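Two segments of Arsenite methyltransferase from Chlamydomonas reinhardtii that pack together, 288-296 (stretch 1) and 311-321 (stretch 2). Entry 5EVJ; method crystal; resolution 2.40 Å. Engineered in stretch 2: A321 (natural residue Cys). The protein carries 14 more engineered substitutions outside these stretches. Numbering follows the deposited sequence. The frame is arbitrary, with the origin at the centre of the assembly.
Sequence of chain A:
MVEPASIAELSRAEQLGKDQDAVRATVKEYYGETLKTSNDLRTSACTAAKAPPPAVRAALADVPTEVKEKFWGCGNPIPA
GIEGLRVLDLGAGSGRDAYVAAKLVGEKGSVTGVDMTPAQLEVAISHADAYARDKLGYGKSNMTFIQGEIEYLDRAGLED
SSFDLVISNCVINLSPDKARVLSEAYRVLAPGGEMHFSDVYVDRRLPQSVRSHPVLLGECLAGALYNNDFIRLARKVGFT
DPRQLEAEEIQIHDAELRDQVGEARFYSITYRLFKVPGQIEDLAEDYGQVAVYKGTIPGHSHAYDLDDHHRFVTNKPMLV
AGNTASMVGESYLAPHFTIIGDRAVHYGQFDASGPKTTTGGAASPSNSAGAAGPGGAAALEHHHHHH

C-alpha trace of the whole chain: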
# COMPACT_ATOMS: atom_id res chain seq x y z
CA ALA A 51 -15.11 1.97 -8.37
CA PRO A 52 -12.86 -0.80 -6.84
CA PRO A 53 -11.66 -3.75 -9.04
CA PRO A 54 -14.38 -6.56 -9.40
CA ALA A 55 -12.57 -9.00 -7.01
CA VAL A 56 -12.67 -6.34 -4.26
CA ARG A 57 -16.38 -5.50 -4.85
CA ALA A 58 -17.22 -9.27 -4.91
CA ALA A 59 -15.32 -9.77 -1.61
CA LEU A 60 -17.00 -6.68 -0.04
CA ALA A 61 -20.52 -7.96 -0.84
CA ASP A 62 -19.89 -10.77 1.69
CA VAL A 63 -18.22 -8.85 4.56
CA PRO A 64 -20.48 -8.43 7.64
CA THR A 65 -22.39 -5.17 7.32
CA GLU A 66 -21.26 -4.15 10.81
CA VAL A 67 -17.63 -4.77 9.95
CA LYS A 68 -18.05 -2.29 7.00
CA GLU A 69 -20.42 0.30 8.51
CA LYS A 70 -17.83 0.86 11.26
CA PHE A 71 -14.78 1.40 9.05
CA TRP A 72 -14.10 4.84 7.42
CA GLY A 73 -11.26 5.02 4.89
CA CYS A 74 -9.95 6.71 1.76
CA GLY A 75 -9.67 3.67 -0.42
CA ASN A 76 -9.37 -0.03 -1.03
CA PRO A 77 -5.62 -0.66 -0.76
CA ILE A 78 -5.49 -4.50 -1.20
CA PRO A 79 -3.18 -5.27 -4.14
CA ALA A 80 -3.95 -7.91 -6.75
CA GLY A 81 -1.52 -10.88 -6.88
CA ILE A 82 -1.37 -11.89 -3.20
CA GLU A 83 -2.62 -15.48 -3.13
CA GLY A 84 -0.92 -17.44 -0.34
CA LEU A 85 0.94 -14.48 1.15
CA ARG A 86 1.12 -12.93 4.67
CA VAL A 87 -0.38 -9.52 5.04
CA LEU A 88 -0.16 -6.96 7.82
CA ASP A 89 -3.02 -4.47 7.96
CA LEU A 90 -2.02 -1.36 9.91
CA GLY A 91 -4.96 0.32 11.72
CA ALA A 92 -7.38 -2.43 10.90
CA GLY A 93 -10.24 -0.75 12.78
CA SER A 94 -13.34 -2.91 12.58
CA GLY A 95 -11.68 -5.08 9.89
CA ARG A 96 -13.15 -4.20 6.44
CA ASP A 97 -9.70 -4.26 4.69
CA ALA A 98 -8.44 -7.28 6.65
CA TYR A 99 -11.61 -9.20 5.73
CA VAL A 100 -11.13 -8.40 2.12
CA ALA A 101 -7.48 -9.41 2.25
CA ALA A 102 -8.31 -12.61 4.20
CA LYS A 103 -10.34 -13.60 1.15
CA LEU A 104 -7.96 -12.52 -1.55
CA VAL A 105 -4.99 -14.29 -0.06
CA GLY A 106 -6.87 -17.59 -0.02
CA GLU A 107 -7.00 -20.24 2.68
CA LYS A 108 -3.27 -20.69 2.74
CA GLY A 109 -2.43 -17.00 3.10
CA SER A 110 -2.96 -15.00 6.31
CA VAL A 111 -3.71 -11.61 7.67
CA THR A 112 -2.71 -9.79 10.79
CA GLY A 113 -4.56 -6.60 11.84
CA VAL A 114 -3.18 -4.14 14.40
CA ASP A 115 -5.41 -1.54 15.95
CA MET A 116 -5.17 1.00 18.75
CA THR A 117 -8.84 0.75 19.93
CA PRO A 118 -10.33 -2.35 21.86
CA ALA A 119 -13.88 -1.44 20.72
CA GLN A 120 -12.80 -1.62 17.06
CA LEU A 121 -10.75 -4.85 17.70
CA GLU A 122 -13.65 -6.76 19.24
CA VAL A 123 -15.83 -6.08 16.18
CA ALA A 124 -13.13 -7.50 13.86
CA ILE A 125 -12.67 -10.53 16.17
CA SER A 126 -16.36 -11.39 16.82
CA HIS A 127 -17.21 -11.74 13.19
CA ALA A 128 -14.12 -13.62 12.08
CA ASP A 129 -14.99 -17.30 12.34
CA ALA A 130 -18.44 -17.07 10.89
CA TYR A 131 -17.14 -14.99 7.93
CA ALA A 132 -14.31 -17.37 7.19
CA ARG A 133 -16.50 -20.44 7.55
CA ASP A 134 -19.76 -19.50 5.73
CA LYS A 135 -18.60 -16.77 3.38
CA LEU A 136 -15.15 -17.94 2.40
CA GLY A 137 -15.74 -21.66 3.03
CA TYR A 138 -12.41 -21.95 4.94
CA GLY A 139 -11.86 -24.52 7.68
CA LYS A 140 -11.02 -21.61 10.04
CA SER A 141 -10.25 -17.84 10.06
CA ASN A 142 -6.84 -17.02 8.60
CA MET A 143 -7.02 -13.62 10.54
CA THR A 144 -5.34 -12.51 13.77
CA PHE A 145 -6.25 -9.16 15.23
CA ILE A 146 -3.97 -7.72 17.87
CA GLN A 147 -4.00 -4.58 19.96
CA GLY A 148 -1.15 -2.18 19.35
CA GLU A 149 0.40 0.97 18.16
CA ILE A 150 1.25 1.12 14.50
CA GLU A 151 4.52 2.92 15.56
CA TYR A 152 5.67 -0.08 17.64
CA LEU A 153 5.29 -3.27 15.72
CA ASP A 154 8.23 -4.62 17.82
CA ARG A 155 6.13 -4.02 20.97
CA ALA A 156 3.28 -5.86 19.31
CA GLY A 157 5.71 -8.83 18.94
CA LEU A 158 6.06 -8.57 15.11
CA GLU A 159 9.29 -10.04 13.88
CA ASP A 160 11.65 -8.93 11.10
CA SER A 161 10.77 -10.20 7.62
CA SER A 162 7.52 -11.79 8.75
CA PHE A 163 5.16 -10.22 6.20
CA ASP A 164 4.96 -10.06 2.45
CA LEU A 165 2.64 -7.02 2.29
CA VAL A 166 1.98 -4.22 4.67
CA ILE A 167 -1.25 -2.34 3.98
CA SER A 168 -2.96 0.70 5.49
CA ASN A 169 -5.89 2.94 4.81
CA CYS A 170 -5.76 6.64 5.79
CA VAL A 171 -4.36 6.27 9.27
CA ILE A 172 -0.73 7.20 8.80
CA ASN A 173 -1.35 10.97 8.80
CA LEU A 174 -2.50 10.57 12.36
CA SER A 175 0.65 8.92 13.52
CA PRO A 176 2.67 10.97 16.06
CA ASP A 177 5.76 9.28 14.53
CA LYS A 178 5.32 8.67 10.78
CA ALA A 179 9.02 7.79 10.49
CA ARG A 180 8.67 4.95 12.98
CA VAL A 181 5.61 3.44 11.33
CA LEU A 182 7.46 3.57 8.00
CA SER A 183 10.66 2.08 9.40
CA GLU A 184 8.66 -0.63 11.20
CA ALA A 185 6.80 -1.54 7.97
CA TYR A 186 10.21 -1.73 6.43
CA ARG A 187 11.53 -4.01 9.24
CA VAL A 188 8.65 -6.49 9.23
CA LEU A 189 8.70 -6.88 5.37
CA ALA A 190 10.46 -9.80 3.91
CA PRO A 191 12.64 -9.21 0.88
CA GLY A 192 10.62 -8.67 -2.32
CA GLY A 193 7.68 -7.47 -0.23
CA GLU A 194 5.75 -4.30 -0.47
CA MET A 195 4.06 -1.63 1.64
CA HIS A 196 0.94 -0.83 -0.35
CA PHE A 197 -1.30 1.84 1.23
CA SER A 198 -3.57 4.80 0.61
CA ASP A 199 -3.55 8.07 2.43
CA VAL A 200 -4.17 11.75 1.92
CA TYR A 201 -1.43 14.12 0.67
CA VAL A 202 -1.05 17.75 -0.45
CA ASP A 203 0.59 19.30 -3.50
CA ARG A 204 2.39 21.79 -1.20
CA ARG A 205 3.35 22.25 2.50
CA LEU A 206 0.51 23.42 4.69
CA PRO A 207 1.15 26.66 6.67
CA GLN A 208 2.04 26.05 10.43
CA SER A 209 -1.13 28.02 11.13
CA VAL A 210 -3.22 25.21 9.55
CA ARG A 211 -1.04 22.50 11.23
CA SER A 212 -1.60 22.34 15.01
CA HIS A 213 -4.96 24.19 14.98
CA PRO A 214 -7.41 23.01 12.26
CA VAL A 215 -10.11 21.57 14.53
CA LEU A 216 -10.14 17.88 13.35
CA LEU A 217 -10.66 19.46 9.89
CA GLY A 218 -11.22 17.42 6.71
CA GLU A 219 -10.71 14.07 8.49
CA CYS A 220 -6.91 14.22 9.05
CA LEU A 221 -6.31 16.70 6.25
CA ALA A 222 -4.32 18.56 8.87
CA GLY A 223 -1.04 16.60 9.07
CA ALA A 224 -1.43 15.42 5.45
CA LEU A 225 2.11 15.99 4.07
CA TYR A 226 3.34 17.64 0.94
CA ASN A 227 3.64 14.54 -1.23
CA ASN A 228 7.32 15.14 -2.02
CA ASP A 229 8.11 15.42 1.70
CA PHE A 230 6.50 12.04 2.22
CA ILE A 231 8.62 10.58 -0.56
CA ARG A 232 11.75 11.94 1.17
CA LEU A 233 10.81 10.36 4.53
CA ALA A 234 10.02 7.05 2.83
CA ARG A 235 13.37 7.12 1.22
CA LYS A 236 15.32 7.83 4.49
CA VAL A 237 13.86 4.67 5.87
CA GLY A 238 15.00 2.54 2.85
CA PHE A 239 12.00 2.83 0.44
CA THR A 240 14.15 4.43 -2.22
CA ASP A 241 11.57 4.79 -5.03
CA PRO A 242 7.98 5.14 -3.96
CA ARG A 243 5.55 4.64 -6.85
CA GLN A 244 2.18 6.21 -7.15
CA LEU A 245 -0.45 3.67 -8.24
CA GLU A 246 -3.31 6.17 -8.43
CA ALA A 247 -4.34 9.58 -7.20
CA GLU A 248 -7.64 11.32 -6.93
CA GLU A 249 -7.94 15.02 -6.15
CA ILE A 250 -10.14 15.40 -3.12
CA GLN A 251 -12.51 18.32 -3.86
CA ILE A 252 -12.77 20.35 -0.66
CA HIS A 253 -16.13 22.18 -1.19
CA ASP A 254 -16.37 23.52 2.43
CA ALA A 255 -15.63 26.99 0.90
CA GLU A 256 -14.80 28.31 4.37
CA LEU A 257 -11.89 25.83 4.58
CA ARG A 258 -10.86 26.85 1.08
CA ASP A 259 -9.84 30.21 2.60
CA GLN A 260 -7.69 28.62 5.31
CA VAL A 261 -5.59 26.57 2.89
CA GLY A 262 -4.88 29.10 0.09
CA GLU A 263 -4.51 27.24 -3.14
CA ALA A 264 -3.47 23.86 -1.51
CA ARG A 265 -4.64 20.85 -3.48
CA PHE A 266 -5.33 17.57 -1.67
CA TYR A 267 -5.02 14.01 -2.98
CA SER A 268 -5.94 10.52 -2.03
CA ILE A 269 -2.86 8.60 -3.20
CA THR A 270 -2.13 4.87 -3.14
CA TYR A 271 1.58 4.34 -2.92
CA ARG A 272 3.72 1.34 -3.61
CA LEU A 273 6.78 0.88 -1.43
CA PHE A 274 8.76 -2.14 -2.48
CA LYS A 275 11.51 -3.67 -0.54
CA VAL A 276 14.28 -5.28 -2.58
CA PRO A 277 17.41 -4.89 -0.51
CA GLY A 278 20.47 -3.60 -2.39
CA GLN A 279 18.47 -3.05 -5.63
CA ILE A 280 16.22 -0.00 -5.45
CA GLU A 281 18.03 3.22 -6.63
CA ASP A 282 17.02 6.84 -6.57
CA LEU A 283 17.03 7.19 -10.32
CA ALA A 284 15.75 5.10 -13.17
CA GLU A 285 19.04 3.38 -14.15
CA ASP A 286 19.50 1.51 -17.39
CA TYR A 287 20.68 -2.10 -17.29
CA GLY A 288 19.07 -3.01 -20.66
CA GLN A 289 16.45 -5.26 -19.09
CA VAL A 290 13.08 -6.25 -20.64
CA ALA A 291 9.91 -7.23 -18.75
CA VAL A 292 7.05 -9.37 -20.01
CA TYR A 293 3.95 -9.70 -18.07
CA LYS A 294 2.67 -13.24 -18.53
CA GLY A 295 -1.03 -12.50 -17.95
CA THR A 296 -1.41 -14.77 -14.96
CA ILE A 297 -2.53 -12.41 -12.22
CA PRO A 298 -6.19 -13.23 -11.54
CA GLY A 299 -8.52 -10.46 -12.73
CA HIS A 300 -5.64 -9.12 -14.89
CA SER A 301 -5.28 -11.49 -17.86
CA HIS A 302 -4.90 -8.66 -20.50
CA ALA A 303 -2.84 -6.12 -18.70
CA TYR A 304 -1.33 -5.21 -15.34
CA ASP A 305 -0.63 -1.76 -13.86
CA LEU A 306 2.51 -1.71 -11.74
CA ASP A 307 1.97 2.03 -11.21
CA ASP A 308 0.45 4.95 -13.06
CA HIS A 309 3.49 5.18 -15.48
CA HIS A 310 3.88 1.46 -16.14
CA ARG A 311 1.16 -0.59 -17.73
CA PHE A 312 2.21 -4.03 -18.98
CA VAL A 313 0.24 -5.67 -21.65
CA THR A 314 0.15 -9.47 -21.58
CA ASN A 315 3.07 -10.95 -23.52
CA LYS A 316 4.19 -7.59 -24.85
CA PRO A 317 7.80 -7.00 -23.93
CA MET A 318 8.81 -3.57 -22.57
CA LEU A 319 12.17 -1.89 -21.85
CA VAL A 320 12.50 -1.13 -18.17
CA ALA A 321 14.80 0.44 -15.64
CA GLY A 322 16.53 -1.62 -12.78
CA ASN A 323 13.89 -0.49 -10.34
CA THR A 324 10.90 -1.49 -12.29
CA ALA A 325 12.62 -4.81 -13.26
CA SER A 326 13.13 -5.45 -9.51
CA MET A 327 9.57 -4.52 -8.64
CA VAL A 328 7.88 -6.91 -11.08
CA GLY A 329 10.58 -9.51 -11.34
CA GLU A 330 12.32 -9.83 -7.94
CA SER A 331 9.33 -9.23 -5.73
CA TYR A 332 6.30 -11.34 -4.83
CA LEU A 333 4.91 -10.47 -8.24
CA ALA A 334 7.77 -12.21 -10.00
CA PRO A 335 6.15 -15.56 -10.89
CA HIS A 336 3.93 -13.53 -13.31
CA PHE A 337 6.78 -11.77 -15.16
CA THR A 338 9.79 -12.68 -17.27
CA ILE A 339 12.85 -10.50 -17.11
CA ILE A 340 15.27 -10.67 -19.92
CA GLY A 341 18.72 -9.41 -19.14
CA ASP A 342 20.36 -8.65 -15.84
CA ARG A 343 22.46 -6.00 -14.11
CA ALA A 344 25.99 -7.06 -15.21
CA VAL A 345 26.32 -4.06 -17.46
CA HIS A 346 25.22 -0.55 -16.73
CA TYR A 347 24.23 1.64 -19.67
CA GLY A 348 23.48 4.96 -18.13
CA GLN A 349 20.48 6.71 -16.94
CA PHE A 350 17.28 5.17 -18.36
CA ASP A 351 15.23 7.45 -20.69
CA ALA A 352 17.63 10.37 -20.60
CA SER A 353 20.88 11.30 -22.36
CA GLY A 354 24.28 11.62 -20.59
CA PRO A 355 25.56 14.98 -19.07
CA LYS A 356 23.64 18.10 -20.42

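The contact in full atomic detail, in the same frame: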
# COMPACT_ATOMS: atom_id res chain seq x y z
N GLY A 288 19.51 -2.31 -19.46
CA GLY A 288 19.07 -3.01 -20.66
C GLY A 288 18.12 -4.20 -20.45
O GLY A 288 18.09 -5.15 -21.30
N GLN A 289 17.36 -4.18 -19.35
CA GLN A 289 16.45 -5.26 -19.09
C GLN A 289 15.13 -5.10 -19.85
O GLN A 289 14.70 -3.96 -20.17
CB GLN A 289 16.22 -5.43 -17.59
CG GLN A 289 17.46 -5.80 -16.79
CD GLN A 289 17.30 -5.32 -15.34
OE1 GLN A 289 17.12 -4.13 -15.07
NE2 GLN A 289 17.25 -6.25 -14.43
N VAL A 290 14.48 -6.24 -20.07
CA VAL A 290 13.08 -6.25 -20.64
C VAL A 290 12.17 -7.05 -19.75
O VAL A 290 12.57 -8.15 -19.35
CB VAL A 290 13.14 -6.96 -22.03
CG1 VAL A 290 11.74 -7.19 -22.64
CG2 VAL A 290 14.08 -6.17 -22.96
N ALA A 291 10.95 -6.56 -19.53
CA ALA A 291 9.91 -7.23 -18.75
C ALA A 291 8.70 -7.70 -19.60
O ALA A 291 8.26 -7.00 -20.56
CB ALA A 291 9.40 -6.32 -17.61
N VAL A 292 8.18 -8.89 -19.29
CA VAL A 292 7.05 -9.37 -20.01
C VAL A 292 6.16 -9.85 -18.93
O VAL A 292 6.56 -10.73 -18.09
CB VAL A 292 7.41 -10.56 -20.98
CG1 VAL A 292 6.24 -10.95 -21.90
CG2 VAL A 292 8.64 -10.25 -21.80
N TYR A 293 4.99 -9.23 -18.90
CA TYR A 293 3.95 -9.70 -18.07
C TYR A 293 3.24 -10.85 -18.71
O TYR A 293 2.83 -10.76 -19.86
CB TYR A 293 3.04 -8.60 -17.80
CG TYR A 293 1.83 -9.09 -17.07
CD1 TYR A 293 1.95 -9.67 -15.80
CD2 TYR A 293 0.53 -8.90 -17.63
CE1 TYR A 293 0.82 -10.10 -15.10
CE2 TYR A 293 -0.60 -9.32 -16.92
CZ TYR A 293 -0.47 -9.92 -15.65
OH TYR A 293 -1.58 -10.36 -14.93
N LYS A 294 3.15 -11.96 -17.99
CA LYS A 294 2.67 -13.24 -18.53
C LYS A 294 1.14 -13.41 -18.46
O LYS A 294 0.60 -14.40 -18.94
CB LYS A 294 3.40 -14.48 -17.89
CG LYS A 294 4.83 -14.66 -18.34
CD LYS A 294 5.46 -15.94 -17.76
CE LYS A 294 5.89 -15.67 -16.33
NZ LYS A 294 6.96 -16.58 -15.85
N GLY A 295 0.43 -12.46 -17.88
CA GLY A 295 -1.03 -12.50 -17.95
C GLY A 295 -1.75 -13.29 -16.87
O GLY A 295 -2.99 -13.42 -16.92
N THR A 296 -0.99 -13.73 -15.86
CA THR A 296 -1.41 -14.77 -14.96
C THR A 296 -1.93 -14.20 -13.64
O THR A 296 -2.23 -14.94 -12.72
CB THR A 296 -0.30 -15.79 -14.71
OG1 THR A 296 0.93 -15.13 -14.37
CG2 THR A 296 -0.07 -16.75 -16.01
N ARG A 311 2.20 0.38 -17.43
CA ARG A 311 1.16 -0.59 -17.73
C ARG A 311 1.76 -1.65 -18.65
O ARG A 311 2.29 -1.29 -19.68
CB ARG A 311 -0.02 0.10 -18.42
CG ARG A 311 -1.06 -0.84 -19.00
CD ARG A 311 -2.26 0.03 -19.34
NE ARG A 311 -3.51 -0.65 -19.07
CZ ARG A 311 -4.12 -1.48 -19.94
NH1 ARG A 311 -3.58 -1.70 -21.16
NH2 ARG A 311 -5.27 -2.07 -19.59
N PHE A 312 1.66 -2.91 -18.27
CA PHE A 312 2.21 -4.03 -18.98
C PHE A 312 1.09 -4.76 -19.62
O PHE A 312 0.10 -5.20 -18.93
CB PHE A 312 2.87 -5.05 -18.04
CG PHE A 312 4.11 -4.53 -17.40
CD1 PHE A 312 4.03 -3.73 -16.24
CD2 PHE A 312 5.34 -4.74 -18.02
CE1 PHE A 312 5.17 -3.19 -15.70
CE2 PHE A 312 6.50 -4.17 -17.49
CZ PHE A 312 6.40 -3.41 -16.32
N VAL A 313 1.24 -4.95 -20.93
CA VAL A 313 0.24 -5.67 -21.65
C VAL A 313 0.73 -7.10 -21.73
O VAL A 313 1.94 -7.40 -22.00
CB VAL A 313 -0.01 -5.01 -23.01
CG1 VAL A 313 -1.04 -5.81 -23.84
CG2 VAL A 313 -0.53 -3.56 -22.81
N THR A 314 -0.20 -8.01 -21.50
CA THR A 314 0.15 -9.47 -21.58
C THR A 314 0.98 -9.87 -22.80
O THR A 314 0.61 -9.59 -23.91
CB THR A 314 -1.15 -10.25 -21.52
OG1 THR A 314 -1.80 -9.87 -20.30
CG2 THR A 314 -0.92 -11.79 -21.65
N ASN A 315 2.14 -10.46 -22.56
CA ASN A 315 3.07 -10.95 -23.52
C ASN A 315 3.72 -9.93 -24.42
O ASN A 315 4.41 -10.33 -25.38
CB ASN A 315 2.47 -12.13 -24.27
CG ASN A 315 2.38 -13.39 -23.38
OD1 ASN A 315 1.38 -14.09 -23.35
ND2 ASN A 315 3.45 -13.66 -22.64
N LYS A 316 3.54 -8.63 -24.09
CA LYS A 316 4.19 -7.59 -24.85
C LYS A 316 5.48 -7.11 -24.13
O LYS A 316 5.44 -6.42 -23.14
CB LYS A 316 3.28 -6.38 -25.07
CG LYS A 316 1.94 -6.64 -25.83
CD LYS A 316 2.09 -7.50 -27.08
CE LYS A 316 3.08 -6.89 -28.07
NZ LYS A 316 2.59 -5.60 -28.67
N PRO A 317 6.63 -7.46 -24.65
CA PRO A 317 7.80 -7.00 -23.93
C PRO A 317 7.98 -5.48 -23.84
O PRO A 317 7.61 -4.73 -24.76
CB PRO A 317 8.95 -7.68 -24.70
CG PRO A 317 8.37 -7.71 -26.11
CD PRO A 317 6.97 -8.22 -25.87
N MET A 318 8.52 -4.99 -22.72
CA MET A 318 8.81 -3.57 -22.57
C MET A 318 10.19 -3.35 -21.92
O MET A 318 10.64 -4.09 -20.95
CB MET A 318 7.66 -2.92 -21.82
CG MET A 318 7.94 -1.59 -21.11
SD MET A 318 6.69 -1.34 -19.77
CE MET A 318 7.07 0.26 -19.08
N LEU A 319 10.89 -2.37 -22.47
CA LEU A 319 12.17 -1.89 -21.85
C LEU A 319 11.86 -1.28 -20.48
O LEU A 319 10.89 -0.48 -20.32
CB LEU A 319 12.92 -0.89 -22.75
CG LEU A 319 13.29 -1.28 -24.22
CD1 LEU A 319 13.94 -0.18 -25.07
CD2 LEU A 319 14.17 -2.46 -24.27
N VAL A 320 12.67 -1.67 -19.50
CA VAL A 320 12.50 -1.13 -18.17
C VAL A 320 13.79 -0.76 -17.51
O VAL A 320 14.90 -1.27 -17.87
CB VAL A 320 11.74 -2.13 -17.24
CG1 VAL A 320 10.30 -2.28 -17.69
CG2 VAL A 320 12.48 -3.47 -17.16
N ALA A 321 13.65 0.14 -16.52
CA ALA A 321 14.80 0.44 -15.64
C ALA A 321 15.03 -0.68 -14.58
O ALA A 321 14.15 -1.52 -14.37
CB ALA A 321 14.63 1.78 -15.00
O HOH W 1 15.85 -1.57 -20.61
O HOH W 2 17.29 -2.14 -17.04
O HOH W 3 4.37 -7.04 -20.60

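How do the two backbones run against each other? Strand 289-293 lies antiparallel to strand 318-320, with V290 facing L319 at a CA-CA distance of 4.6 Å. A291 and M318 form the firm hydrogen-bonded pair: A291 N donates to M318 O at 2.9 Å, and M318 N returns a bond to A291 O at 3.0 Å. Farther along, V320 N reaches Q289 O at 3.1 Å. Strand 311-313 takes a different course, its direction 66° from that of strand 289-293.

What joins the strands where 311-313 gives way to 318-320? A type II turn from V313 to K316 reverses the chain and is closed by K316 N bonding to V313 O at 2.9 Å. The turn also binds stretch 1, since N315 N donates to Y293 O at 2.8 Å in an almost straight bond. Water 3 lies beside it, accepting from Y293 N and donating to V313 O and K316 O; it thereby links stretch 1 to the turn, and V313 O takes this bond as well as the one from K316 N.

Which apolar side chains meet? V290 and L319 share one face of the sheet, and V290 CG1 also packs on P317 CB at 3.5 Å. V292 CG2 approaches the same P317 CB at 3.9 Å. On the other face A291 CB sits 4.1 Å from V320 CG1 and touches F312 CE2 at 3.6 Å. F312 also meets Y293, CB to CB, at 3.6 Å. The A291, V320, F312 and Y293 side is buried, whereas the contacts of V290 and V292 with P317 and L319 are more open to solvent.

Why does glycine suit position 295? Its phi is positive, and a CB there would press against the preceding carbonyl oxygen and clash with T314 CG2. Without one, G295 CA can lie 3.6 Å from T314 OG1.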